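Local structure of Hia (Adhesin) (Haemophilus influenzae, 3EMF) at residues D48-L51 with V52-T56; G61-R64 with K65-W68. The protein probably attaches the bacterium to host cells as a trimeric autotransporter of the outer membrane, this chain being one binding domain, HiaBD2. All coordinates share one frame; numbering follows the deposited sequence.

Interaction 1: residues D48-L51 with V52-T56; sequences DKLL and VEDNT
Leu51 and Glu53 meet chiefly through water 1, which lies 2.7 Å from Leu51 O and 2.8 Å from Glu53 OE1. Both are acceptors and the water can donate to each, although other acceptors nearby compete for its two hydrogens. The bend of Glu53 at chi2 (75°) folds the carboxylate back over the preceding peptides. OE1 and Leu51 O, 3.5 Å apart, are two acceptors that cannot bond directly, and water 1 bridges them; OE2 approaches Leu50 O at 3.6 Å. Lys49 NZ, 5.5 Å from Glu53 OE2, is too far for a salt bridge.

This part of the chain, in the N-terminal region of HiaBD2, has neither helix nor strand, and water 1 links its two halves where no direct hydrogen bond does. Farther on, an inverse gamma turn centred on Asn55 swings the chain round, and Thr56 OG1 donates to Glu53 O at 2.7 Å.

Leu50 sets its CB methylene against Val52 O at 3.7 Å. Apolar contact is slight: Leu51 CB approaches Val52 CG2 at 4.4 Å. Val52 is buried, touching Leu9 of its own chain and Val60 of a neighbouring subunit, whose Arg64 forms a salt bridge with Asp54 OD1.

Interaction 2: residues G61-R64 with K65-W68; sequences GNLR and KLGW
Lys65 lies back along the short helix 60-63, its side chain passing the carbonyl of Gly61. CB starts 3.7 Å from Asn62 O. CG, anti to the lysine's own carbonyl carbon, comes next and lies 3.6 Å from Gly61 O; CD and CE swing wider of that oxygen. At CE the run ends in a bend (chi4 58°), which brings the ammonium group back toward it. There NZ donates to water 2 at a short 2.5 Å, and the same water donates to Gly61 O at 2.9 Å, so the charge reaches the helix carbonyl through one water.

The backbone is tied by two bonds. Lys65 N donates to Asn62 O at 2.9 Å with an N-H...O angle of 156°, and Leu66 N to Leu63 O at 3.3 Å and 164°, closing the type I turn from Leu63 to Leu66. Water 3 also donates to Leu63 O and to Leu66 O, spanning the turn from its first residue to its last.

Leu63 and Leu66 run side by side and point the same way, CD2 of the former 4.1 Å from CD1 of the latter. Each also packs against its own counterpart in a neighbouring subunit. Arg64 points away, extended from CG to NE, and its NH2 bonds Leu41 O of the third subunit as well as Val52 O there.

After the turn the chain straightens through Gly67 into strand 67-74, where Trp68 packs edge-to-face on Trp68 of both other subunits, the central feature of the Trp ring domain of trimeric autotransporter adhesins.

In the fold
Interactions 1 and 2 follow one another along the chain, joined by the short segment that leads into helix 60-63. Their centres are about 17 Å apart and their nearest atoms about 7 Å, so within one subunit they do not touch. The trimer brings them together instead: the surface loop of 48-56 in one subunit receives Arg64 from segment 61-68 of the next, with Leu50 packing on the arginine. The centre of interaction 1 lies about 19 Å from the centre of the chain, while interaction 2 is buried at about 9 Å, and the pair illustrates how local turns in a trimeric adhesin can be completed by another chain.

Interaction 1: residues D48-L51 with V52-T56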
# COMPACT_ATOMS: atom_id res chain seq x y z
N ASP A 48 27.37 0.73 -5.31
CA ASP A 48 26.22 -0.17 -5.29
C ASP A 48 25.74 -0.37 -3.86
O ASP A 48 25.12 -1.39 -3.54
CB ASP A 48 26.53 -1.51 -5.96
CG ASP A 48 25.28 -2.31 -6.31
OD1 ASP A 48 25.23 -3.53 -6.03
OD2 ASP A 48 24.33 -1.71 -6.86
N LYS A 49 26.03 0.59 -2.99
CA LYS A 49 25.37 0.63 -1.69
C LYS A 49 24.29 1.72 -1.68
O LYS A 49 24.33 2.64 -2.49
CB LYS A 49 26.37 0.86 -0.56
CG LYS A 49 27.12 2.16 -0.64
CD LYS A 49 28.39 2.10 0.21
CE LYS A 49 28.10 1.50 1.59
NZ LYS A 49 29.31 1.36 2.44
N LEU A 50 23.34 1.60 -0.77
CA LEU A 50 22.23 2.54 -0.66
C LEU A 50 22.69 3.93 -0.20
O LEU A 50 23.41 4.06 0.79
CB LEU A 50 21.18 1.97 0.31
CG LEU A 50 20.47 0.69 -0.15
CD1 LEU A 50 19.76 -0.02 1.01
CD2 LEU A 50 19.47 1.02 -1.24
N LEU A 51 22.27 4.97 -0.92
CA LEU A 51 22.58 6.34 -0.51
C LEU A 51 22.08 6.63 0.90
O LEU A 51 22.76 7.28 1.69
CB LEU A 51 21.95 7.36 -1.47
CG LEU A 51 22.75 7.93 -2.65
CD1 LEU A 51 24.25 7.97 -2.35
CD2 LEU A 51 22.48 7.12 -3.89
N VAL A 52 20.87 6.17 1.19
CA VAL A 52 20.28 6.37 2.50
C VAL A 52 20.18 5.03 3.21
O VAL A 52 19.45 4.14 2.77
CB VAL A 52 18.88 7.05 2.42
CG1 VAL A 52 18.31 7.26 3.81
CG2 VAL A 52 18.99 8.40 1.67
N GLU A 53 20.95 4.88 4.28
CA GLU A 53 21.05 3.64 5.01
C GLU A 53 19.76 3.28 5.75
O GLU A 53 18.96 4.15 6.10
CB GLU A 53 22.20 3.71 6.02
CG GLU A 53 23.58 3.53 5.41
CD GLU A 53 24.08 4.74 4.63
OE1 GLU A 53 23.47 5.84 4.75
OE2 GLU A 53 25.09 4.60 3.90
N ASP A 54 19.58 1.99 6.00
CA ASP A 54 18.43 1.52 6.77
C ASP A 54 18.19 2.29 8.08
O ASP A 54 17.06 2.67 8.37
CB ASP A 54 18.58 0.02 7.10
CG ASP A 54 18.23 -0.88 5.91
OD1 ASP A 54 17.65 -0.40 4.90
OD2 ASP A 54 18.52 -2.10 5.98
N ASN A 55 19.25 2.51 8.87
CA ASN A 55 19.09 3.12 10.20
C ASN A 55 19.04 4.64 10.16
O ASN A 55 19.72 5.32 10.93
CB ASN A 55 20.19 2.66 11.17
CG ASN A 55 20.01 1.21 11.60
OD1 ASN A 55 18.90 0.67 11.59
ND2 ASN A 55 21.11 0.57 11.99
N THR A 56 18.22 5.16 9.26
CA THR A 56 18.02 6.58 9.08
C THR A 56 16.60 6.87 9.49
O THR A 56 15.70 6.06 9.24
CB THR A 56 18.21 6.96 7.60
OG1 THR A 56 19.52 6.54 7.17
CG2 THR A 56 18.05 8.47 7.37
O HOH W 1 25.09 7.36 3.02

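Interaction 2: residues G61-R64 with K65-W68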
# COMPACT_ATOMS: atom_id res chain seq x y z
N GLY A 61 7.23 13.48 5.55
CA GLY A 61 7.31 13.68 4.12
C GLY A 61 7.52 12.38 3.35
O GLY A 61 6.98 12.20 2.25
N ASN A 62 8.31 11.47 3.91
CA ASN A 62 8.52 10.17 3.29
C ASN A 62 7.21 9.38 3.21
O ASN A 62 6.91 8.76 2.20
CB ASN A 62 9.53 9.34 4.08
CG ASN A 62 10.95 9.89 4.06
OD1 ASN A 62 11.35 10.64 3.15
ND2 ASN A 62 11.74 9.51 5.07
N LEU A 63 6.42 9.39 4.29
CA LEU A 63 5.16 8.64 4.32
C LEU A 63 4.24 9.13 3.21
O LEU A 63 3.48 8.35 2.66
CB LEU A 63 4.43 8.80 5.65
CG LEU A 63 5.26 8.51 6.90
CD1 LEU A 63 4.38 8.56 8.15
CD2 LEU A 63 5.91 7.18 6.75
N ARG A 64 4.34 10.43 2.90
CA ARG A 64 3.46 11.05 1.94
C ARG A 64 3.82 10.63 0.52
O ARG A 64 3.09 10.92 -0.42
CB ARG A 64 3.49 12.58 2.07
CG ARG A 64 2.95 13.08 3.40
CD ARG A 64 2.88 14.59 3.48
NE ARG A 64 2.11 14.99 4.65
CZ ARG A 64 2.54 15.82 5.59
NH1 ARG A 64 3.75 16.37 5.49
NH2 ARG A 64 1.76 16.10 6.62
N LYS A 65 4.94 9.94 0.37
CA LYS A 65 5.38 9.51 -0.95
C LYS A 65 5.37 8.00 -1.11
O LYS A 65 5.84 7.47 -2.12
CB LYS A 65 6.78 10.05 -1.24
CG LYS A 65 6.87 11.55 -1.26
CD LYS A 65 8.24 11.97 -1.80
CE LYS A 65 8.31 13.48 -1.99
NZ LYS A 65 8.06 14.22 -0.71
N LEU A 66 4.82 7.31 -0.12
CA LEU A 66 4.65 5.86 -0.21
C LEU A 66 3.48 5.47 -1.09
O LEU A 66 2.47 6.17 -1.16
CB LEU A 66 4.44 5.29 1.19
CG LEU A 66 5.58 5.39 2.20
CD1 LEU A 66 5.10 4.78 3.53
CD2 LEU A 66 6.81 4.69 1.70
N GLY A 67 3.60 4.34 -1.76
CA GLY A 67 2.53 3.90 -2.61
C GLY A 67 2.92 2.77 -3.51
O GLY A 67 4.07 2.32 -3.50
N TRP A 68 1.95 2.27 -4.25
CA TRP A 68 2.22 1.27 -5.26
C TRP A 68 1.49 1.68 -6.53
O TRP A 68 0.58 2.52 -6.48
CB TRP A 68 1.77 -0.14 -4.78
CG TRP A 68 0.39 -0.22 -4.22
CD1 TRP A 68 -0.01 0.13 -2.94
CD2 TRP A 68 -0.78 -0.71 -4.89
NE1 TRP A 68 -1.36 -0.11 -2.80
CE2 TRP A 68 -1.84 -0.64 -3.98
CE3 TRP A 68 -1.02 -1.21 -6.17
CZ2 TRP A 68 -3.14 -1.04 -4.31
CZ3 TRP A 68 -2.30 -1.61 -6.50
CH2 TRP A 68 -3.34 -1.52 -5.57
O HOH W 2 6.22 14.63 0.86
O HOH W 3 1.38 8.01 0.80